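Local coordinates for glycoside Hydrolase Family 43_12 (Metagenome, PDB 7JVH), which probably hydrolyses arabinofuranosyl or xylosyl linkages in plant cell-wall polysaccharides, as a family 43 glycoside hydrolase from a capybara gut metagenome, at residues P84-F89 against A119-P124; A423-V428 against N470-V475; Q429-L434 against I462-E467. One frame throughout, in Å; residues are numbered along the deposited sequence.

Interaction 1 (P84-F89 against A119-P124)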
loop_
_atom_site.group_PDB
_atom_site.type_symbol
_atom_site.label_atom_id
_atom_site.label_comp_id
_atom_site.label_asym_id
_atom_site.label_seq_id
_atom_site.Cartn_x
_atom_site.Cartn_y
_atom_site.Cartn_z
ATOM N N PRO A 84 -9.369 -4.792 4.854
ATOM C CA PRO A 84 -8.685 -5.978 4.334
ATOM C C PRO A 84 -7.318 -5.654 3.771
ATOM O O PRO A 84 -7.022 -4.488 3.529
ATOM C CB PRO A 84 -9.622 -6.439 3.230
ATOM C CG PRO A 84 -10.299 -5.185 2.786
ATOM C CD PRO A 84 -10.525 -4.407 4.024
ATOM N N GLY A 85 -6.495 -6.692 3.576
ATOM C CA GLY A 85 -5.122 -6.545 3.124
ATOM C C GLY A 85 -4.941 -7.032 1.706
ATOM O O GLY A 85 -5.762 -7.788 1.202
ATOM N N VAL A 86 -3.853 -6.577 1.077
ATOM C CA VAL A 86 -3.458 -6.937 -0.291
ATOM C C VAL A 86 -4.561 -6.612 -1.293
ATOM O O VAL A 86 -5.326 -7.493 -1.689
ATOM C CB VAL A 86 -3.029 -8.424 -0.395
ATOM C CG1 VAL A 86 -2.469 -8.749 -1.784
ATOM C CG2 VAL A 86 -2.030 -8.750 0.699
ATOM N N PRO A 87 -4.668 -5.344 -1.754
ATOM C CA PRO A 87 -5.685 -4.987 -2.742
ATOM C C PRO A 87 -5.286 -5.609 -4.066
ATOM O O PRO A 87 -4.085 -5.717 -4.329
ATOM C CB PRO A 87 -5.606 -3.466 -2.791
ATOM C CG PRO A 87 -4.215 -3.145 -2.354
ATOM C CD PRO A 87 -3.797 -4.216 -1.384
ATOM N N ILE A 88 -6.275 -6.043 -4.855
ATOM C CA ILE A 88 -6.018 -6.694 -6.131
ATOM C C ILE A 88 -6.754 -5.977 -7.274
ATOM O O ILE A 88 -7.975 -5.765 -7.219
ATOM C CB ILE A 88 -6.328 -8.206 -6.062
ATOM C CG1 ILE A 88 -6.106 -8.868 -7.430
ATOM C CG2 ILE A 88 -7.733 -8.463 -5.523
ATOM C CD1 ILE A 88 -5.944 -10.372 -7.357
ATOM N N PHE A 89 -5.984 -5.578 -8.295
ATOM C CA PHE A 89 -6.484 -4.831 -9.447
ATOM C C PHE A 89 -6.455 -5.698 -10.694
ATOM O O PHE A 89 -5.541 -6.492 -10.874
ATOM C CB PHE A 89 -5.651 -3.566 -9.647
ATOM C CG PHE A 89 -5.648 -2.646 -8.454
ATOM C CD1 PHE A 89 -4.684 -2.789 -7.466
ATOM C CD2 PHE A 89 -6.612 -1.650 -8.306
ATOM C CE1 PHE A 89 -4.663 -1.945 -6.357
ATOM C CE2 PHE A 89 -6.611 -0.817 -7.198
ATOM C CZ PHE A 89 -5.632 -0.967 -6.221
ATOM N N ALA A 119 4.440 -3.904 10.542
ATOM C CA ALA A 119 4.470 -5.361 10.492
ATOM C C ALA A 119 3.363 -5.808 9.519
ATOM O O ALA A 119 3.155 -5.168 8.509
ATOM C CB ALA A 119 4.283 -5.939 11.903
ATOM N N GLY A 120 2.655 -6.899 9.843
ATOM C CA GLY A 120 1.542 -7.376 9.049
ATOM C C GLY A 120 2.008 -7.917 7.701
ATOM O O GLY A 120 2.995 -8.663 7.615
ATOM N N ILE A 121 1.297 -7.520 6.639
ATOM C CA ILE A 121 1.507 -8.064 5.293
ATOM C C ILE A 121 2.634 -7.344 4.549
ATOM O O ILE A 121 2.491 -6.199 4.132
ATOM C CB ILE A 121 0.223 -7.984 4.461
ATOM C CG1 ILE A 121 -0.922 -8.739 5.139
ATOM C CG2 ILE A 121 0.476 -8.529 3.065
ATOM C CD1 ILE A 121 -0.683 -10.213 5.348
ATOM N N TYR A 122 3.757 -8.050 4.379
ATOM C CA TYR A 122 4.917 -7.554 3.632
ATOM C C TYR A 122 4.728 -7.806 2.107
ATOM O O TYR A 122 3.621 -8.115 1.645
ATOM C CB TYR A 122 6.205 -8.178 4.190
ATOM C CG TYR A 122 6.759 -7.442 5.405
ATOM C CD1 TYR A 122 5.908 -6.818 6.337
ATOM C CD2 TYR A 122 8.128 -7.374 5.633
ATOM C CE1 TYR A 122 6.418 -6.150 7.445
ATOM C CE2 TYR A 122 8.633 -6.679 6.731
ATOM C CZ TYR A 122 7.770 -6.073 7.635
ATOM O OH TYR A 122 8.285 -5.382 8.699
ATOM N N ALA A 123 5.806 -7.629 1.335
ATOM C CA ALA A 123 5.775 -7.763 -0.123
ATOM C C ALA A 123 4.968 -8.963 -0.601
ATOM O O ALA A 123 5.252 -10.096 -0.233
ATOM C CB ALA A 123 7.181 -7.840 -0.675
ATOM N N PRO A 124 3.908 -8.749 -1.401
ATOM C CA PRO A 124 3.183 -9.842 -2.039
ATOM C C PRO A 124 3.833 -10.282 -3.352
ATOM O O PRO A 124 4.504 -9.472 -4.002
ATOM C CB PRO A 124 1.828 -9.197 -2.327
ATOM C CG PRO A 124 2.150 -7.784 -2.603
ATOM C CD PRO A 124 3.306 -7.436 -1.696
#

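Interaction 2 (A423-V428 against N470-V475)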
loop_
_atom_site.group_PDB
_atom_site.type_symbol
_atom_site.label_atom_id
_atom_site.label_comp_id
_atom_site.label_asym_id
_atom_site.label_seq_id
_atom_site.Cartn_x
_atom_site.Cartn_y
_atom_site.Cartn_z
ATOM N N ALA A 423 -11.437 0.893 21.921
ATOM C CA ALA A 423 -10.100 1.453 21.778
ATOM C C ALA A 423 -10.127 2.918 21.374
ATOM O O ALA A 423 -10.883 3.293 20.483
ATOM C CB ALA A 423 -9.304 0.644 20.765
ATOM N N ASN A 424 -9.285 3.736 22.019
ATOM C CA ASN A 424 -9.035 5.087 21.556
ATOM C C ASN A 424 -7.985 5.049 20.437
ATOM O O ASN A 424 -7.423 4.020 20.133
ATOM C CB ASN A 424 -8.685 6.045 22.710
ATOM C CG ASN A 424 -7.277 5.880 23.232
ATOM O OD1 ASN A 424 -6.329 5.595 22.483
ATOM N ND2 ASN A 424 -7.121 6.080 24.539
ATOM N N ILE A 425 -7.750 6.197 19.802
ATOM C CA ILE A 425 -6.932 6.255 18.601
ATOM C C ILE A 425 -5.433 5.900 18.754
ATOM O O ILE A 425 -4.798 5.498 17.776
ATOM C CB ILE A 425 -7.111 7.605 17.865
ATOM C CG1 ILE A 425 -6.731 7.433 16.394
ATOM C CG2 ILE A 425 -6.313 8.724 18.537
ATOM C CD1 ILE A 425 -7.109 8.619 15.531
ATOM N N THR A 426 -4.903 6.021 19.975
ATOM C CA THR A 426 -3.479 5.867 20.241
ATOM C C THR A 426 -3.055 4.416 20.528
ATOM O O THR A 426 -1.885 4.157 20.770
ATOM C CB THR A 426 -3.078 6.755 21.435
ATOM O OG1 THR A 426 -3.815 6.350 22.600
ATOM C CG2 THR A 426 -3.346 8.207 21.120
ATOM N N GLU A 427 -4.022 3.493 20.482
ATOM C CA GLU A 427 -3.833 2.122 20.900
ATOM C C GLU A 427 -3.524 1.206 19.746
ATOM O O GLU A 427 -4.047 1.392 18.655
ATOM C CB GLU A 427 -5.078 1.613 21.610
ATOM C CG GLU A 427 -5.322 2.271 22.953
ATOM C CD GLU A 427 -6.535 1.725 23.657
ATOM O OE1 GLU A 427 -6.643 0.497 23.827
ATOM O OE2 GLU A 427 -7.386 2.540 24.046
ATOM N N VAL A 428 -2.686 0.185 20.014
ATOM C CA VAL A 428 -2.397 -0.877 19.065
ATOM C C VAL A 428 -3.533 -1.901 19.203
ATOM O O VAL A 428 -3.382 -2.982 19.760
ATOM C CB VAL A 428 -1.010 -1.487 19.322
ATOM C CG1 VAL A 428 -0.706 -2.617 18.340
ATOM C CG2 VAL A 428 0.051 -0.386 19.291
ATOM N N ASN A 470 -0.902 11.193 14.469
ATOM C CA ASN A 470 -2.197 11.489 13.884
ATOM C C ASN A 470 -2.769 12.830 14.310
ATOM O O ASN A 470 -2.374 13.384 15.344
ATOM C CB ASN A 470 -3.191 10.367 14.186
ATOM C CG ASN A 470 -3.386 10.126 15.679
ATOM O OD1 ASN A 470 -4.033 10.916 16.371
ATOM N ND2 ASN A 470 -2.851 9.011 16.173
ATOM N N TYR A 471 -3.677 13.353 13.476
ATOM C CA TYR A 471 -4.468 14.544 13.753
ATOM C C TYR A 471 -5.939 14.162 13.702
ATOM O O TYR A 471 -6.370 13.476 12.782
ATOM C CB TYR A 471 -4.199 15.623 12.715
ATOM C CG TYR A 471 -2.777 16.126 12.679
ATOM C CD1 TYR A 471 -2.124 16.491 13.840
ATOM C CD2 TYR A 471 -2.104 16.282 11.475
ATOM C CE1 TYR A 471 -0.816 16.958 13.815
ATOM C CE2 TYR A 471 -0.801 16.749 11.445
ATOM C CZ TYR A 471 -0.169 17.086 12.626
ATOM O OH TYR A 471 1.113 17.574 12.616
ATOM N N VAL A 472 -6.697 14.598 14.713
ATOM C CA VAL A 472 -8.101 14.229 14.868
ATOM C C VAL A 472 -8.930 15.461 15.243
ATOM O O VAL A 472 -8.555 16.214 16.141
ATOM C CB VAL A 472 -8.283 13.163 15.952
ATOM C CG1 VAL A 472 -9.715 12.657 15.951
ATOM C CG2 VAL A 472 -7.327 12.021 15.751
ATOM N N LEU A 473 -10.046 15.652 14.525
ATOM C CA LEU A 473 -11.040 16.684 14.799
ATOM C C LEU A 473 -12.363 15.982 15.023
ATOM O O LEU A 473 -12.860 15.299 14.141
ATOM C CB LEU A 473 -11.161 17.639 13.616
ATOM C CG LEU A 473 -12.213 18.764 13.705
ATOM C CD1 LEU A 473 -11.811 19.837 14.715
ATOM C CD2 LEU A 473 -12.441 19.401 12.340
ATOM N N THR A 474 -12.927 16.143 16.221
ATOM C CA THR A 474 -14.136 15.446 16.633
ATOM C C THR A 474 -15.152 16.419 17.248
ATOM O O THR A 474 -14.778 17.358 17.970
ATOM C CB THR A 474 -13.823 14.348 17.679
ATOM O OG1 THR A 474 -13.122 14.933 18.778
ATOM C CG2 THR A 474 -12.954 13.247 17.107
ATOM N N VAL A 475 -16.435 16.181 16.945
ATOM C CA VAL A 475 -17.544 16.736 17.694
ATOM C C VAL A 475 -17.665 15.874 18.929
ATOM O O VAL A 475 -17.610 14.659 18.838
ATOM C CB VAL A 475 -18.878 16.710 16.897
ATOM C CG1 VAL A 475 -20.063 17.216 17.712
ATOM C CG2 VAL A 475 -18.737 17.494 15.611
#

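Interaction 3 (Q429-L434 against I462-E467)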
loop_
_atom_site.group_PDB
_atom_site.type_symbol
_atom_site.label_atom_id
_atom_site.label_comp_id
_atom_site.label_asym_id
_atom_site.label_seq_id
_atom_site.Cartn_x
_atom_site.Cartn_y
_atom_site.Cartn_z
ATOM N N GLN A 429 -4.692 -1.526 18.658
ATOM C CA GLN A 429 -5.949 -2.255 18.796
ATOM C C GLN A 429 -6.784 -1.881 17.579
ATOM O O GLN A 429 -6.478 -0.902 16.906
ATOM C CB GLN A 429 -6.689 -1.788 20.065
ATOM C CG GLN A 429 -6.035 -2.174 21.384
ATOM C CD GLN A 429 -6.107 -3.658 21.633
ATOM O OE1 GLN A 429 -7.208 -4.210 21.665
ATOM N NE2 GLN A 429 -4.941 -4.327 21.831
ATOM N N PRO A 430 -7.855 -2.634 17.250
ATOM C CA PRO A 430 -8.789 -2.191 16.210
ATOM C C PRO A 430 -9.541 -0.936 16.670
ATOM O O PRO A 430 -9.983 -0.899 17.806
ATOM C CB PRO A 430 -9.747 -3.384 16.054
ATOM C CG PRO A 430 -9.581 -4.192 17.297
ATOM C CD PRO A 430 -8.202 -3.937 17.839
ATOM N N ILE A 431 -9.641 0.071 15.794
ATOM C CA ILE A 431 -10.380 1.309 16.071
ATOM C C ILE A 431 -11.514 1.501 15.057
ATOM O O ILE A 431 -11.413 1.058 13.923
ATOM C CB ILE A 431 -9.467 2.556 16.108
ATOM C CG1 ILE A 431 -8.689 2.735 14.809
ATOM C CG2 ILE A 431 -8.498 2.455 17.264
ATOM C CD1 ILE A 431 -7.842 3.988 14.775
ATOM N N SER A 432 -12.598 2.134 15.505
ATOM C CA SER A 432 -13.794 2.334 14.699
ATOM C C SER A 432 -13.611 3.565 13.820
ATOM O O SER A 432 -14.086 4.644 14.142
ATOM C CB SER A 432 -15.035 2.462 15.586
ATOM O OG SER A 432 -14.767 3.308 16.683
ATOM N N ALA A 433 -12.891 3.377 12.718
ATOM C CA ALA A 433 -12.590 4.404 11.742
ATOM C C ALA A 433 -12.412 3.769 10.351
ATOM O O ALA A 433 -11.885 2.678 10.227
ATOM C CB ALA A 433 -11.351 5.163 12.157
ATOM N N LEU A 434 -12.899 4.459 9.314
ATOM C CA LEU A 434 -12.763 4.027 7.927
ATOM C C LEU A 434 -11.873 5.021 7.207
ATOM O O LEU A 434 -12.069 6.228 7.337
ATOM C CB LEU A 434 -14.122 3.899 7.240
ATOM C CG LEU A 434 -14.205 2.971 6.036
ATOM C CD1 LEU A 434 -13.795 1.558 6.393
ATOM C CD2 LEU A 434 -15.612 2.994 5.462
ATOM N N ILE A 462 -10.140 12.267 10.600
ATOM C CA ILE A 462 -8.820 11.808 11.024
ATOM C C ILE A 462 -7.806 11.814 9.878
ATOM O O ILE A 462 -8.100 11.338 8.780
ATOM C CB ILE A 462 -8.877 10.361 11.563
ATOM C CG1 ILE A 462 -9.976 10.210 12.609
ATOM C CG2 ILE A 462 -7.521 9.966 12.136
ATOM C CD1 ILE A 462 -10.161 8.804 13.104
ATOM N N CYS A 463 -6.612 12.349 10.162
ATOM C CA CYS A 463 -5.411 12.162 9.361
ATOM C C CYS A 463 -4.431 11.301 10.207
ATOM O O CYS A 463 -4.017 11.706 11.299
ATOM C CB CYS A 463 -4.802 13.519 8.982
ATOM S SG CYS A 463 -5.946 14.650 8.125
ATOM N N TYR A 464 -4.071 10.125 9.672
ATOM C CA TYR A 464 -3.436 9.044 10.419
ATOM C C TYR A 464 -2.213 8.490 9.691
ATOM O O TYR A 464 -2.325 7.996 8.574
ATOM C CB TYR A 464 -4.450 7.906 10.565
ATOM C CG TYR A 464 -4.075 6.785 11.512
ATOM C CD1 TYR A 464 -3.321 5.686 11.078
ATOM C CD2 TYR A 464 -4.539 6.778 12.826
ATOM C CE1 TYR A 464 -3.005 4.652 11.947
ATOM C CE2 TYR A 464 -4.255 5.732 13.684
ATOM C CZ TYR A 464 -3.472 4.676 13.241
ATOM O OH TYR A 464 -3.119 3.618 14.064
ATOM N N GLN A 465 -1.050 8.549 10.348
ATOM C CA GLN A 465 0.156 7.835 9.919
ATOM C C GLN A 465 0.291 6.560 10.761
ATOM O O GLN A 465 0.313 5.445 10.229
ATOM C CB GLN A 465 1.378 8.738 10.057
ATOM C CG GLN A 465 2.747 8.097 9.838
ATOM C CD GLN A 465 2.841 7.237 8.577
ATOM O OE1 GLN A 465 3.135 6.058 8.692
ATOM N NE2 GLN A 465 2.587 7.805 7.391
ATOM N N ASN A 466 0.354 6.735 12.082
ATOM C CA ASN A 466 0.215 5.633 13.030
ATOM C C ASN A 466 -0.502 6.083 14.314
ATOM O O ASN A 466 -0.838 7.271 14.483
ATOM C CB ASN A 466 1.570 4.936 13.315
ATOM C CG ASN A 466 2.534 5.780 14.096
ATOM O OD1 ASN A 466 2.196 6.354 15.130
ATOM N ND2 ASN A 466 3.764 5.837 13.614
ATOM N N GLU A 467 -0.742 5.122 15.206
ATOM C CA GLU A 467 -1.503 5.339 16.430
ATOM C C GLU A 467 -0.995 6.524 17.282
ATOM O O GLU A 467 -1.742 7.073 18.080
ATOM C CB GLU A 467 -1.540 4.073 17.283
ATOM C CG GLU A 467 -0.156 3.516 17.661
ATOM C CD GLU A 467 0.440 2.536 16.654
ATOM O OE1 GLU A 467 -0.213 2.172 15.661
ATOM O OE2 GLU A 467 1.557 2.088 16.894
#

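Interaction 1 (P84-F89 against A119-P124)
V86 meets I121 and P124 with its two methyls spread toward separate targets. CG2 goes to I121, where it lies 3.5 Å from CG2 of that isoleucine; CG1 turns to the proline, its distance to P124 CB being a looser 4.4 Å. The split follows from the valine's torsion: with CG1 anti to the backbone N (chi1 -174°), CG2 is left beside that nitrogen and opposite the carbonyl carbon. I121 answers with its short branch. Its CG2 stands anti to the backbone N, while the longer CG1 arm takes the place beside the nitrogen and leads away from the methyl contact. The two side chains cross at about a right angle, touching at one methyl pair instead of running alongside each other. P124 offers the CB corner of its ring, and the CA atoms of V86 and P124 are 7.5 Å apart. No hydrogen bond joins the segments, so this buried join is wholly apolar. In the five-bladed propeller expected of this family, V86 sits at a corner of strand 85-91 in the four-stranded sheet from strand 65-69 to strand 98-102, and I121 and P124 lie near the start of strand 120-129, an outermost strand of the next sheet. V76 of strand 72-76 touches both V86 and P124, M137 and T139 of strand 134-142 back P124 and I121 respectively, and L104 adds to the packing on I121.

Interaction 2 (A423-V428 against N470-V475)
I425 reaches N470 and V472 through apolar and amide contacts, without a hydrogen bond between the segments. The apolar part is a meeting tip to tip: I425 CD1 lies 3.4 Å from V472 CG2. Turning CG1 away from the backbone N (chi1 -157°) extends the isoleucine toward the strand. Against the amide, I425 CG2 is 3.8 Å from N470 OD1, and the two side chains come from opposite directions; N470 ND2 is hydrogen-bonded to N466 O, which helps fix the amide's rotation. With only a methyl at I425, as in an alanine here, V472 CG2 would probably lose its partner and the N470 amide its apolar neighbour from the loop. Hydrogen bonds shape the loop itself. N424 OD1 takes T426 N at 2.9 Å and T426 OG1 at 2.6 Å, both donors coming from the same face of the amide plane. N424 N gives a third bond to E427 OE2, met 59° above the carboxylate plane. The result is an Asx turn set in a type I turn from N424 to E427, which presents I425 to the six-stranded sheet of a concanavalin A-like β-sandwich, where it also touches I462 and Y464.

Interaction 3 (Q429-L434 against I462-E467)
A433 and I462 face each other with CA atoms 8.3 Å apart and no backbone hydrogen bond between them, because strand 560-566 runs between their strands: S432 and L434 bond to V565 and M563, and I462 and Y464 bond to G562 and L560. The side chains therefore meet over the intervening strand, in two separate apolar contacts. At the first, I462 extends its long arm, and CD1 ends 3.9 Å from A433 CB; the small alanine supplies a single methyl, and the isoleucine does the reaching. At the second, I431 CD1 lies 4.1 Å from Y464 CE2, the two side chains crossing obliquely. I431 CG1 stands between its backbone N and carbonyl carbon (chi1 57°), and from there the extended arm brings CD1 to the ring. The ring is carried out from its strand with CG anti to the backbone N (chi1 -170°), and one of its faces lies against the backbone carbon of N466, 3.5 Å above the plane and offset toward the rim. F435 meets the same ring with its plane inclined at about 40°.

The chain is irregular just before strand 433-437 and just after strand 458-464. S432 centres an inverse gamma turn, closed by a weak A433 N to I431 O bond of 3.0 Å. Beyond Y464 the chain turns a corner at Q465, and Q465 with N466 forms a classic β-bulge, after which E467 makes a salt bridge to R401. Side chains meeting across an intervening strand, near the edge of an antiparallel sheet, are consistent with the concanavalin A-like β-sandwich of the C-terminal part of the chain.

In the fold
Interactions 2 and 3 build one region of the C-terminal sandwich: their centres are about 6 Å apart, and Y471 N lies 2.8 Å from C463 O, a probable hydrogen bond between adjoining strands 469-477 and 458-464. N424 O also lies 3.4 Å from I431 CG2. Interaction 1 stands apart in the family 43 domain, its centre about 18 Å from that of interaction 3 and about 24 Å from that of interaction 2. Links between the domains pass nearby: N466 touches I117, and the Y122 ring meets F556 edge to face. Glycerols, probably from crystallisation, accept hydrogen bonds from A123 N and I425 N; A123 also touches D63 and D173, consistent with a place near the propeller's central pocket.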